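Extracellular sialidase/neuraminidase, putative (Aspergillus fumigatus, PDB 2XZI) is a Kdnase, releasing deaminoneuraminic acid (Kdn) from glycosides, in the fold of the sialidase family. Local coordinates at residues R303-R308 / Y320-E325. Numbering follows the deposited sequence.
Sequences RAMRVR and YGRKLE. With KDM (deamino-alpha-neuraminic acid), chain D.
Arg306 bends over Tyr320 and grips that residue twice, by its ring and by its carbonyl. Its CB is nearest Arg322 O, while CG and CD both pass 3.3 Å from Tyr320 O. With CG anti to the backbone N (chi1 -175°), bends at chi2 and chi3 turn the chain so that NE comes over CE1 and CZ of the ring, with Lys323 CG beside it. The guanidinium lies flat on the phenol, the two planes 7° apart and CZ of Arg306 3.7 Å from the ring centroid, a stacked cation-pi pair. NH1 lies above the middle of the ring and also donates to Tyr320 O (2.9 Å), which stays close to the guanidinium plane; NH2 reaches out toward the hydroxyl end.

Beneath this clasp, 305-310 and 322-323 pair as an antiparallel hairpin at the outer edge of one four-stranded blade of the sialidase beta-propeller. Val307 and Arg322 exchange two backbone bonds, Arg322 N to Val307 O at 2.9 Å and Val307 N to Arg322 O at 3.0 Å, and Leu324 N adds a third to Met305 O. On the Val307 face, Leu324 spreads its methyls between two partners: CD1 on Met305 CB (3.7 Å), CD2 by Val307 CG1. Leu294 of the next strand touches all three residues.

Arg303 extends away from the hairpin to one of two deamino-alpha-neuraminic acid molecules, in the pocket it shares with Asp356 and Arg302; NE donates to O4 at 2.9 Å, NH2 to the same O4 by a longer, more bent bond (3.3 Å). Hydrogen bond and stack together fix the rotation of the Arg306 guanidinium. Its NH1 also lies over the Arg308 guanidinium, itself bonded to Asn319 O; the electron-rich ring face and carbonyl would be expected to offset this like-charged neighbour.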
loop_
_atom_site.group_PDB
_atom_site.type_symbol
_atom_site.label_atom_id
_atom_site.label_comp_id
_atom_site.label_asym_id
_atom_site.label_seq_id
_atom_site.Cartn_x
_atom_site.Cartn_y
_atom_site.Cartn_z
ATOM N N ARG A 303 -13.572 1.098 -9.481
ATOM C CA ARG A 303 -13.240 2.103 -10.487
ATOM C C ARG A 303 -13.790 3.486 -10.141
ATOM O O ARG A 303 -14.210 4.232 -11.029
ATOM C CB ARG A 303 -13.797 1.687 -11.850
ATOM C CG ARG A 303 -13.184 0.427 -12.411
ATOM C CD ARG A 303 -13.598 0.242 -13.860
ATOM N NE ARG A 303 -13.159 -1.054 -14.365
ATOM C CZ ARG A 303 -13.551 -1.597 -15.517
ATOM N NH1 ARG A 303 -14.398 -0.966 -16.326
ATOM N NH2 ARG A 303 -13.089 -2.792 -15.865
ATOM N N ALA A 304 -13.811 3.825 -8.864
ATOM C CA ALA A 304 -14.335 5.105 -8.417
ATOM C C ALA A 304 -13.310 5.811 -7.520
ATOM O O ALA A 304 -13.659 6.366 -6.492
ATOM C CB ALA A 304 -15.675 4.920 -7.683
ATOM N N MET A 305 -12.045 5.793 -7.928
ATOM C CA MET A 305 -10.970 6.303 -7.071
ATOM C C MET A 305 -11.176 7.769 -6.731
ATOM O O MET A 305 -11.391 8.598 -7.612
ATOM C CB MET A 305 -9.595 6.132 -7.734
ATOM C CG MET A 305 -9.155 4.681 -7.974
ATOM S SD MET A 305 -9.333 3.579 -6.562
ATOM C CE MET A 305 -8.147 4.291 -5.391
ATOM N N ARG A 306 -11.093 8.079 -5.437
ATOM C CA ARG A 306 -11.368 9.410 -4.927
ATOM C C ARG A 306 -10.389 9.721 -3.821
ATOM O O ARG A 306 -10.304 8.961 -2.852
ATOM C CB ARG A 306 -12.768 9.420 -4.330
ATOM C CG ARG A 306 -13.257 10.789 -3.848
ATOM C CD ARG A 306 -14.164 11.452 -4.888
ATOM N NE ARG A 306 -15.411 10.707 -5.071
ATOM C CZ ARG A 306 -16.445 10.727 -4.225
ATOM N NH1 ARG A 306 -16.414 11.467 -3.114
ATOM N NH2 ARG A 306 -17.516 9.986 -4.491
ATOM N N VAL A 307 -9.674 10.831 -3.960
ATOM C CA VAL A 307 -8.780 11.303 -2.899
ATOM C C VAL A 307 -9.501 12.398 -2.112
ATOM O O VAL A 307 -10.158 13.247 -2.718
ATOM C CB VAL A 307 -7.407 11.765 -3.468
ATOM C CG1 VAL A 307 -7.534 13.023 -4.359
ATOM C CG2 VAL A 307 -6.418 11.976 -2.330
ATOM N N ARG A 308 -9.386 12.368 -0.782
ATOM C CA ARG A 308 -10.132 13.259 0.101
ATOM C C ARG A 308 -9.271 13.854 1.196
ATOM O O ARG A 308 -8.229 13.279 1.561
ATOM C CB ARG A 308 -11.225 12.470 0.815
ATOM C CG ARG A 308 -12.207 11.736 -0.096
ATOM C CD ARG A 308 -13.084 10.923 0.815
ATOM N NE ARG A 308 -13.973 9.970 0.168
ATOM C CZ ARG A 308 -15.279 10.154 0.017
ATOM N NH1 ARG A 308 -15.848 11.302 0.402
ATOM N NH2 ARG A 308 -16.016 9.183 -0.511
ATOM N N TYR A 320 -15.741 15.675 0.039
ATOM C CA TYR A 320 -15.988 14.895 -1.160
ATOM C C TYR A 320 -14.662 14.549 -1.840
ATOM O O TYR A 320 -14.463 13.406 -2.289
ATOM C CB TYR A 320 -16.908 15.669 -2.116
ATOM C CG TYR A 320 -17.227 14.923 -3.392
ATOM C CD1 TYR A 320 -16.296 14.847 -4.432
ATOM C CD2 TYR A 320 -18.454 14.278 -3.557
ATOM C CE1 TYR A 320 -16.562 14.155 -5.600
ATOM C CE2 TYR A 320 -18.737 13.580 -4.748
ATOM C CZ TYR A 320 -17.779 13.529 -5.756
ATOM O OH TYR A 320 -18.014 12.852 -6.936
ATOM N N GLY A 321 -13.786 15.543 -1.940
ATOM C CA GLY A 321 -12.473 15.355 -2.531
ATOM C C GLY A 321 -12.535 15.490 -4.031
ATOM O O GLY A 321 -13.287 16.317 -4.560
ATOM N N ARG A 322 -11.736 14.685 -4.719
ATOM C CA ARG A 322 -11.695 14.723 -6.169
ATOM C C ARG A 322 -11.528 13.322 -6.757
ATOM O O ARG A 322 -10.745 12.512 -6.267
ATOM C CB ARG A 322 -10.590 15.658 -6.662
ATOM C CG ARG A 322 -10.705 15.976 -8.146
ATOM C CD ARG A 322 -9.884 17.173 -8.561
ATOM N NE ARG A 322 -10.298 17.603 -9.895
ATOM C CZ ARG A 322 -9.894 18.718 -10.493
ATOM N NH1 ARG A 322 -9.063 19.557 -9.890
ATOM N NH2 ARG A 322 -10.374 19.008 -11.701
ATOM N N LYS A 323 -12.282 13.044 -7.810
ATOM C CA LYS A 323 -12.118 11.806 -8.547
ATOM C C LYS A 323 -10.818 11.817 -9.310
ATOM O O LYS A 323 -10.523 12.776 -10.022
ATOM C CB LYS A 323 -13.252 11.621 -9.560
ATOM C CG LYS A 323 -14.610 11.524 -8.956
ATOM C CD LYS A 323 -15.628 11.343 -10.081
ATOM C CE LYS A 323 -17.038 11.254 -9.552
ATOM N NZ LYS A 323 -18.028 11.111 -10.669
ATOM N N LEU A 324 -10.054 10.730 -9.199
ATOM C CA LEU A 324 -8.822 10.620 -9.996
ATOM C C LEU A 324 -9.085 10.643 -11.508
ATOM O O LEU A 324 -8.217 11.075 -12.280
ATOM C CB LEU A 324 -7.977 9.389 -9.629
ATOM C CG LEU A 324 -7.537 9.321 -8.173
ATOM C CD1 LEU A 324 -6.522 8.208 -7.981
ATOM C CD2 LEU A 324 -6.983 10.659 -7.646
ATOM N N GLU A 325 -10.296 10.243 -11.909
ATOM C CA GLU A 325 -10.645 10.233 -13.325
ATOM C C GLU A 325 -10.716 11.645 -13.925
ATOM O O GLU A 325 -10.735 11.799 -15.137
ATOM C CB GLU A 325 -11.911 9.394 -13.601
ATOM C CG GLU A 325 -12.980 9.408 -12.518
ATOM C CD GLU A 325 -13.940 8.224 -12.606
ATOM O OE1 GLU A 325 -14.486 7.982 -13.707
ATOM O OE2 GLU A 325 -14.156 7.541 -11.571
HETATM C C2 KDM D . -14.114 -4.937 -11.220
HETATM C C1 KDM D . -14.272 -4.249 -9.844
HETATM C C3 KDM D . -13.476 -3.982 -12.256
HETATM C C4 KDM D . -11.985 -3.732 -11.945
HETATM C C5 KDM D . -11.228 -5.053 -11.725
HETATM C C6 KDM D . -11.943 -5.926 -10.670
HETATM C C7 KDM D . -11.390 -7.324 -10.320
HETATM C C8 KDM D . -12.254 -7.983 -9.211
HETATM C C9 KDM D . -11.833 -9.422 -8.834
HETATM O O5 KDM D . -9.881 -4.786 -11.301
HETATM O O1A KDM D . -14.033 -4.941 -8.825
HETATM O O1B KDM D . -14.627 -3.047 -9.837
HETATM O O4 KDM D . -11.408 -3.003 -13.034
HETATM O O6 KDM D . -13.318 -6.142 -11.119
HETATM O O7 KDM D . -11.382 -8.157 -11.490
HETATM O O8 KDM D . -12.254 -7.161 -8.036
HETATM O O9 KDM D . -10.421 -9.619 -8.985
HETATM O O2 KDM D . -15.406 -5.332 -11.705
#